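Local coordinates for glutamate receptor IIB,Glutamate receptor IIB (PDB 4WXJ), which binds glutamate in the two-lobed ligand-binding domain studied here and probably gates a postsynaptic ion channel of fly muscle, at residues N66-Y71 against G143-G148; I92-L97 against V111-L116; A176-N181 against V185-L190; Y226-P231 against S238-G243. All coordinates share one frame; numbering follows the deposited sequence.

In the fold
All four contacts are buried, but contacts 1 and 2 lie nearer the centre of the domain, beside the bound glutamate, while contacts 3 and 4 lie further out on opposite sides of it. Contact 1 joins the two lobes across the cleft. Contacts 2 and 4 lie in one lobe and reach the same sheet, through the neighbouring strands 108-123 and 214-230. Contact 3 lies in the other lobe and is tied to contact 1 by backbone bonds from Thr178. Chemistry follows place: a tyrosine ring and an isoleucine methyl on the ligand in contact 1, a phenylalanine edge at a backbone oxygen beside the ligand-binding carbonyl in contact 2, backbone bonding and an arginine in contact 3, and purely aliphatic packing in contact 4.

Contact 1 of 4, residues N66-Y71 against G143-G148; sequences NKYGSY and GTIRGG. With GLU (glutamic acid), chain C.
Tyr68 and Ile145 face each other across the cleft of a bilobal, clamshell-shaped ligand-binding domain, with glutamate between the lobes. The tight, buried part is the packing of both side chains on the ligand. The ligand's CB sits over one face of the Tyr68 ring, offset toward the rim, and lies 3.6 Å from Tyr68 CZ. CG of Tyr68 stands anti to its carbonyl carbon (chi1 -70°), which turns the ring to the ligand. From the other lobe, Ile145 CD1 comes within 3.7 Å of the ligand's CG. The two side chains themselves only graze: Tyr68 CE1 and Ile145 CD1 are 4.4 Å apart, and the methyl approaches obliquely. Outside this pair, Tyr68 OH is hydrogen-bonded to Asp96 OD2, and Arg16 makes a cation-pi contact with the ring. Replacing Tyr68 by alanine would take away the ring and is likely to leave the ligand's CB without its aromatic cover and Asp96 OD2 without the phenol partner.

The other side is partly exposed. There Ser70 CB comes to 3.3 Å from Gly147 O, close but without a hydrogen bond. Gly147 has positive phi (72°), and a side chain on it would clash with Ser70 OG. It belongs to a type II turn leading into helix 149-155. Gly148 N donates a hydrogen bond to Ile145 O at 3.1 Å, closing the turn.

Contact 2 of 4, residues I92-L97 against V111-L116; sequences IGICDL and VPFMQL. With GLU (glutamic acid), chain C.
Phe113 turns the edge of its ring to the backbone of Cys95. Cys95 O lies near the ring plane, 3.5 Å from Phe113 CZ. Ile94 adds a looser apolar contact, its CG1 being 4.5 Å from the same CZ and oblique to the ring. The torsion of Phe113 (chi1 60°) sets CG between the backbone N and the carbonyl carbon, and from there the ring reaches across to the loop.

Cys95 O also accepts a weak bond from Leu97 N, 2.7 Å away, which closes an inverse gamma turn centred on Asp96. The turn presents Asp96 O to the ligand, whose amino N donates to it at 2.6 Å. The Asp96 carboxylate stands further off, with OD2 4.0 Å from that N.

The next shell holds this arrangement in place. Asn203 ND2 donates to Asp96 OD2. Leu97 pairs with Gly227 of strand 214-230 through the backbone. The Phe113 ring is packed by Leu46, Tyr226 and Ile244.

One carbonyl oxygen therefore meets both an aromatic edge and a weakly bonded N-H, while the neighbouring carbonyl binds ligand. The nearby carboxylate would probably add electrostatic attraction for the ligand's amino group.

Contact 3 of 4, residues A176-N181 against V185-L190; sequences AFTKNN and VDRVKL
Asn181 and Val185 are joined by the backbone hydrogen bond of the opening turn of helix 181-191. Val185 N donates to Asn181 O at 2.9 Å, the i to i+4 bond of that turn. The methyl CG2 of Val185 crowds the same oxygen at 3.3 Å, because it stands beside its own backbone N, anti to the carbonyl carbon.

Side-chain bonds shape the entry to the helix. Asn180 is the N-cap, and its OD1 accepts from Glu183 N. Thr178 OG1 donates to Asn180 O at 3.2 Å, approaching from above the carbonyl plane.

The long reach comes from the charged side chain of Arg187, whose hydrogen bond goes to a backbone carbonyl. Its chain is extended and carries the guanidinium from the helix back to the loop. NH1 is hydrogen-bonded to Asp175 O, just before the loop segment. It also passes Ala176 O at 3.5 Å. Ala176 O is hydrogen-bonded to Tyr195 OH, and the Tyr195 ring makes a cation-pi contact with Arg187.

Van der Waals contact is slight: Thr178 CG2 lies at the guanidinium edge, 4.4 Å from Arg187 NH1.

In this lobe, helix 181-191 packs on its neighbours through Asn181 against Phe197 of strand 195-200, and through Val185 against Tyr207 of helix 201-208 and Leu214 of strand 214-230.

Contact 4 of 4, residues Y226-P231 against S238-G243; sequences YGIAVP and SNLSVG
Leu240 buries the most surface here and touches both Val230 and Ile228. It points from helix 237-250 onto the end of strand 214-230, so the contact is plain helix-on-strand packing in one lobe of the domain. One methyl does the touching. CD1 of Leu240 lies 3.9 Å from Val230 CG1, and the two side chains run past each other in opposite directions. The Leu240 torsion (chi1 -77°) sets CG anti to the carbonyl carbon, and its chain then extends toward the strand (chi2 171°).

Ile228 is the second most buried. Its CG2 comes to 4.4 Å from Leu240 CD1, a looser touch than that of Val230. The backbones stay well apart, with Ile228 CA and Leu240 CA 8.4 Å from each other.

Ile228 and Val230 both point at the helix, as alternate residues of a strand do, while Ala229 between them points the other way and packs on Leu85 and Leu97.

Other residues fill in around the three. Ile92 touches both Leu240 and Ile228, and Leu50 of helix 42-54 covers Ile228. On the helix, Ser241 OG is bonded to Val111 N of strand 108-123.

No hydrogen bond or charge joins the two segments. Their attachment to each other is dispersion and the burial of aliphatic surface, with no polar pair between them to fix its direction.

Contact 1 of 4, residues N66-Y71 against G143-G148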
loop_
_atom_site.group_PDB
_atom_site.type_symbol
_atom_site.label_atom_id
_atom_site.label_comp_id
_atom_site.label_asym_id
_atom_site.label_seq_id
_atom_site.Cartn_x
_atom_site.Cartn_y
_atom_site.Cartn_z
ATOM N N ASN A 66 -4.707 2.943 -12.220
ATOM C CA ASN A 66 -4.254 1.954 -11.239
ATOM C C ASN A 66 -3.245 2.506 -10.233
ATOM O O ASN A 66 -2.371 1.778 -9.758
ATOM C CB ASN A 66 -3.648 0.741 -11.953
ATOM C CG ASN A 66 -3.675 -0.517 -11.095
ATOM O OD1 ASN A 66 -4.741 -0.987 -10.700
ATOM N ND2 ASN A 66 -2.499 -1.071 -10.813
ATOM N N LYS A 67 -3.373 3.789 -9.901
ATOM C CA LYS A 67 -2.477 4.427 -8.938
ATOM C C LYS A 67 -3.115 4.530 -7.555
ATOM O O LYS A 67 -4.340 4.551 -7.422
ATOM C CB LYS A 67 -2.073 5.819 -9.428
ATOM C CG LYS A 67 -1.207 5.806 -10.675
ATOM C CD LYS A 67 -0.713 7.204 -11.011
ATOM C CE LYS A 67 0.194 7.201 -12.229
ATOM N NZ LYS A 67 0.805 8.539 -12.466
ATOM N N TYR A 68 -2.274 4.589 -6.525
ATOM C CA TYR A 68 -2.748 4.796 -5.163
ATOM C C TYR A 68 -3.357 6.186 -5.029
ATOM O O TYR A 68 -4.532 6.334 -4.689
ATOM C CB TYR A 68 -1.606 4.639 -4.154
ATOM C CG TYR A 68 -1.081 3.231 -3.983
ATOM C CD1 TYR A 68 -0.091 2.731 -4.818
ATOM C CD2 TYR A 68 -1.555 2.412 -2.968
ATOM C CE1 TYR A 68 0.402 1.448 -4.655
ATOM C CE2 TYR A 68 -1.069 1.127 -2.796
ATOM C CZ TYR A 68 -0.091 0.652 -3.645
ATOM O OH TYR A 68 0.396 -0.623 -3.479
ATOM N N GLY A 69 -2.538 7.199 -5.298
ATOM C CA GLY A 69 -2.954 8.584 -5.186
ATOM C C GLY A 69 -1.852 9.465 -4.628
ATOM O O GLY A 69 -1.441 9.310 -3.477
ATOM N N SER A 70 -1.374 10.388 -5.455
ATOM C CA SER A 70 -0.340 11.333 -5.049
ATOM C C SER A 70 -0.612 12.700 -5.662
ATOM O O SER A 70 -1.320 12.810 -6.663
ATOM C CB SER A 70 1.045 10.838 -5.467
ATOM O OG SER A 70 1.200 10.899 -6.873
ATOM N N TYR A 71 -0.043 13.734 -5.054
ATOM C CA TYR A 71 -0.210 15.101 -5.527
ATOM C C TYR A 71 0.924 15.488 -6.469
ATOM O O TYR A 71 2.097 15.386 -6.114
ATOM C CB TYR A 71 -0.266 16.064 -4.341
ATOM C CG TYR A 71 -0.316 17.524 -4.723
ATOM C CD1 TYR A 71 -1.489 18.102 -5.194
ATOM C CD2 TYR A 71 0.807 18.328 -4.602
ATOM C CE1 TYR A 71 -1.537 19.439 -5.539
ATOM C CE2 TYR A 71 0.769 19.665 -4.942
ATOM C CZ TYR A 71 -0.405 20.215 -5.410
ATOM O OH TYR A 71 -0.442 21.548 -5.750
ATOM N N GLY A 143 15.309 2.088 -3.834
ATOM C CA GLY A 143 14.228 3.013 -4.115
ATOM C C GLY A 143 12.875 2.561 -3.599
ATOM O O GLY A 143 12.762 1.540 -2.917
ATOM N N THR A 144 11.849 3.338 -3.939
ATOM C CA THR A 144 10.485 3.096 -3.480
ATOM C C THR A 144 9.497 3.252 -4.628
ATOM O O THR A 144 9.881 3.553 -5.758
ATOM C CB THR A 144 10.076 4.077 -2.354
ATOM O OG1 THR A 144 9.986 5.407 -2.882
ATOM C CG2 THR A 144 11.079 4.054 -1.215
ATOM N N ILE A 145 8.218 3.057 -4.330
ATOM C CA ILE A 145 7.168 3.348 -5.292
ATOM C C ILE A 145 7.069 4.857 -5.473
ATOM O O ILE A 145 7.038 5.610 -4.500
ATOM C CB ILE A 145 5.815 2.780 -4.844
ATOM C CG1 ILE A 145 5.869 1.253 -4.869
ATOM C CG2 ILE A 145 4.690 3.278 -5.753
ATOM C CD1 ILE A 145 4.716 0.586 -4.155
ATOM N N ARG A 146 7.009 5.285 -6.729
ATOM C CA ARG A 146 6.944 6.699 -7.070
ATOM C C ARG A 146 5.671 7.340 -6.527
ATOM O O ARG A 146 4.565 6.923 -6.869
ATOM C CB ARG A 146 7.020 6.862 -8.590
ATOM C CG ARG A 146 7.081 8.301 -9.078
ATOM C CD ARG A 146 7.237 8.366 -10.594
ATOM N NE ARG A 146 8.396 7.602 -11.061
ATOM C CZ ARG A 146 8.352 6.363 -11.551
ATOM N NH1 ARG A 146 7.202 5.708 -11.663
ATOM N NH2 ARG A 146 9.474 5.773 -11.937
ATOM N N GLY A 147 5.829 8.348 -5.674
ATOM C CA GLY A 147 4.690 9.050 -5.115
ATOM C C GLY A 147 3.913 8.244 -4.088
ATOM O O GLY A 147 2.821 8.643 -3.681
ATOM N N GLY A 148 4.469 7.111 -3.667
ATOM C CA GLY A 148 3.822 6.266 -2.678
ATOM C C GLY A 148 4.047 6.774 -1.266
ATOM O O GLY A 148 4.750 7.762 -1.060
HETATM N N GLU C . 0.539 1.791 0.787
HETATM C CA GLU C . 1.370 2.803 0.078
HETATM C C GLU C . 0.525 4.013 -0.300
HETATM O O GLU C . -0.629 4.121 0.118
HETATM C CB GLU C . 2.009 2.186 -1.164
HETATM C CG GLU C . 3.139 1.211 -0.871
HETATM C CD GLU C . 4.472 1.892 -0.586
HETATM O OE1 GLU C . 5.412 1.188 -0.161
HETATM O OE2 GLU C . 4.589 3.121 -0.787
HETATM O OXT GLU C . 0.968 4.909 -1.022
#

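Contact 2 of 4, residues I92-L97 against V111-L116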
loop_
_atom_site.group_PDB
_atom_site.type_symbol
_atom_site.label_atom_id
_atom_site.label_comp_id
_atom_site.label_asym_id
_atom_site.label_seq_id
_atom_site.Cartn_x
_atom_site.Cartn_y
_atom_site.Cartn_z
ATOM N N ILE A 92 -16.128 5.238 -1.638
ATOM C CA ILE A 92 -15.217 4.459 -0.808
ATOM C C ILE A 92 -13.964 4.095 -1.601
ATOM O O ILE A 92 -14.053 3.643 -2.742
ATOM C CB ILE A 92 -15.905 3.175 -0.281
ATOM C CG1 ILE A 92 -16.993 3.543 0.734
ATOM C CG2 ILE A 92 -14.885 2.235 0.357
ATOM C CD1 ILE A 92 -17.852 2.378 1.188
ATOM N N GLY A 93 -12.801 4.307 -0.988
ATOM C CA GLY A 93 -11.524 3.950 -1.585
ATOM C C GLY A 93 -10.766 2.998 -0.679
ATOM O O GLY A 93 -10.617 3.267 0.513
ATOM N N ILE A 94 -10.290 1.885 -1.231
ATOM C CA ILE A 94 -9.640 0.862 -0.415
ATOM C C ILE A 94 -8.592 0.038 -1.162
ATOM O O ILE A 94 -8.741 -0.271 -2.345
ATOM C CB ILE A 94 -10.684 -0.111 0.184
ATOM C CG1 ILE A 94 -9.999 -1.126 1.110
ATOM C CG2 ILE A 94 -11.461 -0.816 -0.927
ATOM C CD1 ILE A 94 -10.960 -1.967 1.928
ATOM N N CYS A 95 -7.536 -0.297 -0.424
ATOM C CA CYS A 95 -6.479 -1.229 -0.817
ATOM C C CYS A 95 -5.453 -1.143 0.306
ATOM O O CYS A 95 -5.814 -0.820 1.438
ATOM C CB CYS A 95 -5.850 -0.884 -2.170
ATOM S SG CYS A 95 -5.058 0.738 -2.236
ATOM N N ASP A 96 -4.185 -1.415 0.013
ATOM C CA ASP A 96 -3.122 -1.043 0.944
ATOM C C ASP A 96 -2.932 0.467 0.866
ATOM O O ASP A 96 -1.907 0.957 0.397
ATOM C CB ASP A 96 -1.809 -1.769 0.634
ATOM C CG ASP A 96 -1.423 -1.697 -0.829
ATOM O OD1 ASP A 96 -2.331 -1.697 -1.691
ATOM O OD2 ASP A 96 -0.207 -1.640 -1.113
ATOM N N LEU A 97 -3.946 1.194 1.326
ATOM C CA LEU A 97 -3.978 2.644 1.207
ATOM C C LEU A 97 -3.498 3.272 2.507
ATOM O O LEU A 97 -4.224 3.312 3.500
ATOM C CB LEU A 97 -5.393 3.118 0.857
ATOM C CG LEU A 97 -5.562 4.579 0.431
ATOM C CD1 LEU A 97 -4.797 4.879 -0.853
ATOM C CD2 LEU A 97 -7.040 4.895 0.255
ATOM N N VAL A 111 -11.167 4.741 10.767
ATOM C CA VAL A 111 -10.169 4.179 11.662
ATOM C C VAL A 111 -9.372 3.157 10.860
ATOM O O VAL A 111 -9.910 2.547 9.937
ATOM C CB VAL A 111 -10.791 3.502 12.896
ATOM C CG1 VAL A 111 -11.457 4.528 13.790
ATOM C CG2 VAL A 111 -11.786 2.426 12.474
ATOM N N PRO A 112 -8.090 2.966 11.199
ATOM C CA PRO A 112 -7.327 2.001 10.400
ATOM C C PRO A 112 -7.811 0.564 10.567
ATOM O O PRO A 112 -8.317 0.216 11.634
ATOM C CB PRO A 112 -5.901 2.145 10.939
ATOM C CG PRO A 112 -5.866 3.468 11.627
ATOM C CD PRO A 112 -7.242 3.665 12.179
ATOM N N PHE A 113 -7.656 -0.249 9.524
ATOM C CA PHE A 113 -7.967 -1.676 9.609
ATOM C C PHE A 113 -6.696 -2.521 9.637
ATOM O O PHE A 113 -6.758 -3.742 9.771
ATOM C CB PHE A 113 -8.869 -2.110 8.444
ATOM C CG PHE A 113 -8.267 -1.897 7.081
ATOM C CD1 PHE A 113 -7.425 -2.843 6.520
ATOM C CD2 PHE A 113 -8.573 -0.761 6.345
ATOM C CE1 PHE A 113 -6.883 -2.652 5.261
ATOM C CE2 PHE A 113 -8.035 -0.565 5.088
ATOM C CZ PHE A 113 -7.190 -1.511 4.545
ATOM N N MET A 114 -5.544 -1.867 9.521
ATOM C CA MET A 114 -4.266 -2.569 9.569
ATOM C C MET A 114 -3.136 -1.619 9.949
ATOM O O MET A 114 -3.065 -0.491 9.457
ATOM C CB MET A 114 -3.969 -3.230 8.221
ATOM C CG MET A 114 -2.861 -4.274 8.268
ATOM S SD MET A 114 -2.628 -5.147 6.701
ATOM C CE MET A 114 -4.194 -5.995 6.528
ATOM N N GLN A 115 -2.266 -2.081 10.841
ATOM C CA GLN A 115 -1.072 -1.336 11.219
ATOM C C GLN A 115 0.138 -2.051 10.637
ATOM O O GLN A 115 0.132 -3.273 10.480
ATOM C CB GLN A 115 -0.955 -1.202 12.743
ATOM C CG GLN A 115 -0.916 -2.518 13.495
ATOM C CD GLN A 115 -0.789 -2.330 14.999
ATOM O OE1 GLN A 115 -1.426 -1.453 15.581
ATOM N NE2 GLN A 115 0.037 -3.153 15.632
ATOM N N LEU A 116 1.170 -1.283 10.309
ATOM C CA LEU A 116 2.323 -1.813 9.599
ATOM C C LEU A 116 3.546 -0.926 9.800
ATOM O O LEU A 116 3.497 0.073 10.521
ATOM C CB LEU A 116 2.008 -1.936 8.103
ATOM C CG LEU A 116 1.454 -0.660 7.467
ATOM C CD1 LEU A 116 2.052 -0.426 6.089
ATOM C CD2 LEU A 116 -0.066 -0.727 7.383
HETATM N N GLU C . 0.539 1.791 0.787
HETATM C CA GLU C . 1.370 2.803 0.078
HETATM C C GLU C . 0.525 4.013 -0.300
HETATM O O GLU C . -0.629 4.121 0.118
HETATM C CB GLU C . 2.009 2.186 -1.164
HETATM C CG GLU C . 3.139 1.211 -0.871
HETATM C CD GLU C . 4.472 1.892 -0.586
HETATM O OE1 GLU C . 5.412 1.188 -0.161
HETATM O OE2 GLU C . 4.589 3.121 -0.787
HETATM O OXT GLU C . 0.968 4.909 -1.022
#

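Contact 3 of 4, residues A176-N181 against V185-L190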
loop_
_atom_site.group_PDB
_atom_site.type_symbol
_atom_site.label_atom_id
_atom_site.label_comp_id
_atom_site.label_asym_id
_atom_site.label_seq_id
_atom_site.Cartn_x
_atom_site.Cartn_y
_atom_site.Cartn_z
ATOM N N ALA A 176 15.507 5.319 -9.591
ATOM C CA ALA A 176 15.443 4.366 -8.490
ATOM C C ALA A 176 14.004 4.004 -8.140
ATOM O O ALA A 176 13.759 3.003 -7.469
ATOM C CB ALA A 176 16.156 4.928 -7.268
ATOM N N PHE A 177 13.053 4.809 -8.606
ATOM C CA PHE A 177 11.652 4.621 -8.247
ATOM C C PHE A 177 10.916 3.692 -9.215
ATOM O O PHE A 177 11.332 3.513 -10.359
ATOM C CB PHE A 177 10.949 5.975 -8.181
ATOM C CG PHE A 177 11.558 6.917 -7.183
ATOM C CD1 PHE A 177 11.140 6.915 -5.864
ATOM C CD2 PHE A 177 12.559 7.796 -7.561
ATOM C CE1 PHE A 177 11.702 7.777 -4.942
ATOM C CE2 PHE A 177 13.125 8.659 -6.645
ATOM C CZ PHE A 177 12.696 8.651 -5.333
ATOM N N THR A 178 9.819 3.107 -8.734
ATOM C CA THR A 178 9.021 2.157 -9.509
ATOM C C THR A 178 7.546 2.547 -9.476
ATOM O O THR A 178 7.142 3.399 -8.685
ATOM C CB THR A 178 9.172 0.725 -8.970
ATOM O OG1 THR A 178 8.595 0.643 -7.662
ATOM C CG2 THR A 178 10.640 0.326 -8.902
ATOM N N LYS A 179 6.741 1.913 -10.325
ATOM C CA LYS A 179 5.328 2.266 -10.437
ATOM C C LYS A 179 4.465 1.533 -9.409
ATOM O O LYS A 179 3.378 1.997 -9.067
ATOM C CB LYS A 179 4.814 1.977 -11.852
ATOM C CG LYS A 179 4.492 0.519 -12.135
ATOM C CD LYS A 179 4.145 0.299 -13.602
ATOM C CE LYS A 179 2.805 0.930 -13.956
ATOM N NZ LYS A 179 2.400 0.648 -15.360
ATOM N N ASN A 180 4.941 0.390 -8.923
ATOM C CA ASN A 180 4.185 -0.393 -7.947
ATOM C C ASN A 180 5.046 -1.442 -7.246
ATOM O O ASN A 180 6.234 -1.574 -7.540
ATOM C CB ASN A 180 2.986 -1.065 -8.627
ATOM C CG ASN A 180 3.384 -1.903 -9.835
ATOM O OD1 ASN A 180 4.453 -2.512 -9.866
ATOM N ND2 ASN A 180 2.516 -1.931 -10.840
ATOM N N ASN A 181 4.440 -2.180 -6.316
ATOM C CA ASN A 181 5.146 -3.230 -5.586
ATOM C C ASN A 181 5.675 -4.320 -6.512
ATOM O O ASN A 181 6.776 -4.831 -6.310
ATOM C CB ASN A 181 4.230 -3.864 -4.534
ATOM C CG ASN A 181 4.004 -2.965 -3.335
ATOM O OD1 ASN A 181 2.865 -2.687 -2.960
ATOM N ND2 ASN A 181 5.090 -2.512 -2.721
ATOM N N VAL A 185 9.558 -5.558 -6.648
ATOM C CA VAL A 185 9.984 -6.929 -6.386
ATOM C C VAL A 185 10.671 -7.540 -7.607
ATOM O O VAL A 185 11.692 -8.218 -7.477
ATOM C CB VAL A 185 8.786 -7.811 -5.974
ATOM C CG1 VAL A 185 9.207 -9.274 -5.818
ATOM C CG2 VAL A 185 8.178 -7.301 -4.678
ATOM N N ASP A 186 10.102 -7.308 -8.788
ATOM C CA ASP A 186 10.699 -7.799 -10.028
ATOM C C ASP A 186 12.105 -7.239 -10.212
ATOM O O ASP A 186 12.998 -7.930 -10.695
ATOM C CB ASP A 186 9.836 -7.426 -11.238
ATOM C CG ASP A 186 8.489 -8.128 -11.243
ATOM O OD1 ASP A 186 8.284 -9.054 -10.428
ATOM O OD2 ASP A 186 7.633 -7.749 -12.070
ATOM N N ARG A 187 12.299 -5.983 -9.823
ATOM C CA ARG A 187 13.589 -5.330 -10.004
ATOM C C ARG A 187 14.648 -5.885 -9.049
ATOM O O ARG A 187 15.815 -5.995 -9.415
ATOM C CB ARG A 187 13.452 -3.820 -9.816
ATOM C CG ARG A 187 14.713 -3.050 -10.158
ATOM C CD ARG A 187 14.464 -1.553 -10.215
ATOM N NE ARG A 187 15.703 -0.808 -10.407
ATOM C CZ ARG A 187 15.780 0.517 -10.476
ATOM N NH1 ARG A 187 14.684 1.259 -10.373
ATOM N NH2 ARG A 187 16.958 1.102 -10.650
ATOM N N VAL A 188 14.246 -6.229 -7.828
ATOM C CA VAL A 188 15.174 -6.823 -6.872
ATOM C C VAL A 188 15.622 -8.200 -7.360
ATOM O O VAL A 188 16.799 -8.553 -7.266
ATOM C CB VAL A 188 14.545 -6.958 -5.468
ATOM C CG1 VAL A 188 15.479 -7.716 -4.523
ATOM C CG2 VAL A 188 14.230 -5.588 -4.895
ATOM N N LYS A 189 14.673 -8.973 -7.879
ATOM C CA LYS A 189 14.962 -10.308 -8.388
ATOM C C LYS A 189 15.902 -10.249 -9.592
ATOM O O LYS A 189 16.899 -10.967 -9.647
ATOM C CB LYS A 189 13.660 -11.026 -8.760
ATOM C CG LYS A 189 12.826 -11.434 -7.551
ATOM C CD LYS A 189 11.338 -11.525 -7.866
ATOM C CE LYS A 189 10.994 -12.754 -8.686
ATOM N NZ LYS A 189 9.520 -12.874 -8.887
ATOM N N LEU A 190 15.586 -9.378 -10.544
ATOM C CA LEU A 190 16.377 -9.251 -11.764
ATOM C C LEU A 190 17.774 -8.688 -11.503
ATOM O O LEU A 190 18.705 -8.945 -12.266
ATOM C CB LEU A 190 15.650 -8.357 -12.772
ATOM C CG LEU A 190 14.353 -8.910 -13.366
ATOM C CD1 LEU A 190 13.586 -7.807 -14.082
ATOM C CD2 LEU A 190 14.643 -10.060 -14.317
#

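Contact 4 of 4, residues Y226-P231 against S238-G243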
loop_
_atom_site.group_PDB
_atom_site.type_symbol
_atom_site.label_atom_id
_atom_site.label_comp_id
_atom_site.label_asym_id
_atom_site.label_seq_id
_atom_site.Cartn_x
_atom_site.Cartn_y
_atom_site.Cartn_z
ATOM N N TYR A 226 -3.149 1.406 7.368
ATOM C CA TYR A 226 -4.078 1.348 6.243
ATOM C C TYR A 226 -5.467 1.756 6.708
ATOM O O TYR A 226 -5.948 1.278 7.736
ATOM C CB TYR A 226 -4.149 -0.053 5.635
ATOM C CG TYR A 226 -2.880 -0.548 4.979
ATOM C CD1 TYR A 226 -1.907 0.332 4.523
ATOM C CD2 TYR A 226 -2.664 -1.907 4.808
ATOM C CE1 TYR A 226 -0.752 -0.134 3.921
ATOM C CE2 TYR A 226 -1.517 -2.379 4.208
ATOM C CZ TYR A 226 -0.565 -1.491 3.768
ATOM O OH TYR A 226 0.576 -1.969 3.168
ATOM N N GLY A 227 -6.110 2.626 5.937
ATOM C CA GLY A 227 -7.458 3.070 6.237
ATOM C C GLY A 227 -8.310 3.119 4.985
ATOM O O GLY A 227 -7.793 3.252 3.875
ATOM N N ILE A 228 -9.620 2.997 5.163
ATOM C CA ILE A 228 -10.551 3.180 4.062
ATOM C C ILE A 228 -10.747 4.671 3.833
ATOM O O ILE A 228 -11.087 5.410 4.758
ATOM C CB ILE A 228 -11.908 2.502 4.336
ATOM C CG1 ILE A 228 -11.730 0.981 4.382
ATOM C CG2 ILE A 228 -12.927 2.898 3.263
ATOM C CD1 ILE A 228 -13.004 0.204 4.678
ATOM N N ALA A 229 -10.527 5.108 2.599
ATOM C CA ALA A 229 -10.668 6.514 2.249
ATOM C C ALA A 229 -12.107 6.827 1.850
ATOM O O ALA A 229 -12.734 6.065 1.113
ATOM C CB ALA A 229 -9.714 6.878 1.124
ATOM N N VAL A 230 -12.622 7.944 2.354
ATOM C CA VAL A 230 -13.944 8.431 1.981
ATOM C C VAL A 230 -13.890 9.945 1.786
ATOM O O VAL A 230 -12.975 10.599 2.288
ATOM C CB VAL A 230 -15.007 8.083 3.045
ATOM C CG1 VAL A 230 -15.106 6.574 3.230
ATOM C CG2 VAL A 230 -14.689 8.767 4.375
ATOM N N PRO A 231 -14.867 10.509 1.057
ATOM C CA PRO A 231 -14.887 11.964 0.868
ATOM C C PRO A 231 -14.966 12.703 2.198
ATOM O O PRO A 231 -15.551 12.180 3.146
ATOM C CB PRO A 231 -16.149 12.197 0.031
ATOM C CG PRO A 231 -16.424 10.891 -0.625
ATOM C CD PRO A 231 -15.978 9.850 0.349
ATOM N N SER A 238 -18.320 7.169 10.084
ATOM C CA SER A 238 -18.444 6.558 11.403
ATOM C C SER A 238 -19.041 5.163 11.302
ATOM O O SER A 238 -18.629 4.246 12.012
ATOM C CB SER A 238 -19.307 7.428 12.319
ATOM O OG SER A 238 -18.709 8.695 12.531
ATOM N N ASN A 239 -20.019 5.011 10.417
ATOM C CA ASN A 239 -20.653 3.719 10.199
ATOM C C ASN A 239 -19.631 2.680 9.740
ATOM O O ASN A 239 -19.654 1.535 10.189
ATOM C CB ASN A 239 -21.786 3.856 9.179
ATOM C CG ASN A 239 -22.427 2.527 8.831
ATOM O OD1 ASN A 239 -22.728 2.262 7.668
ATOM N ND2 ASN A 239 -22.636 1.683 9.836
ATOM N N LEU A 240 -18.724 3.087 8.859
ATOM C CA LEU A 240 -17.662 2.199 8.397
ATOM C C LEU A 240 -16.651 1.914 9.508
ATOM O O LEU A 240 -16.177 0.787 9.653
ATOM C CB LEU A 240 -16.947 2.801 7.185
ATOM C CG LEU A 240 -17.670 2.713 5.837
ATOM C CD1 LEU A 240 -16.948 3.549 4.791
ATOM C CD2 LEU A 240 -17.780 1.270 5.369
ATOM N N SER A 241 -16.327 2.938 10.292
ATOM C CA SER A 241 -15.327 2.806 11.348
ATOM C C SER A 241 -15.788 1.867 12.460
ATOM O O SER A 241 -15.013 1.039 12.942
ATOM C CB SER A 241 -14.989 4.177 11.935
ATOM O OG SER A 241 -14.280 4.968 10.999
ATOM N N VAL A 242 -17.045 2.001 12.871
ATOM C CA VAL A 242 -17.599 1.140 13.912
ATOM C C VAL A 242 -17.607 -0.308 13.431
ATOM O O VAL A 242 -17.373 -1.233 14.209
ATOM C CB VAL A 242 -19.028 1.576 14.309
ATOM C CG1 VAL A 242 -19.674 0.554 15.238
ATOM C CG2 VAL A 242 -18.995 2.942 14.983
ATOM N N GLY A 243 -17.870 -0.494 12.142
ATOM C CA GLY A 243 -17.849 -1.812 11.534
ATOM C C GLY A 243 -16.470 -2.446 11.554
ATOM O O GLY A 243 -16.324 -3.621 11.896
#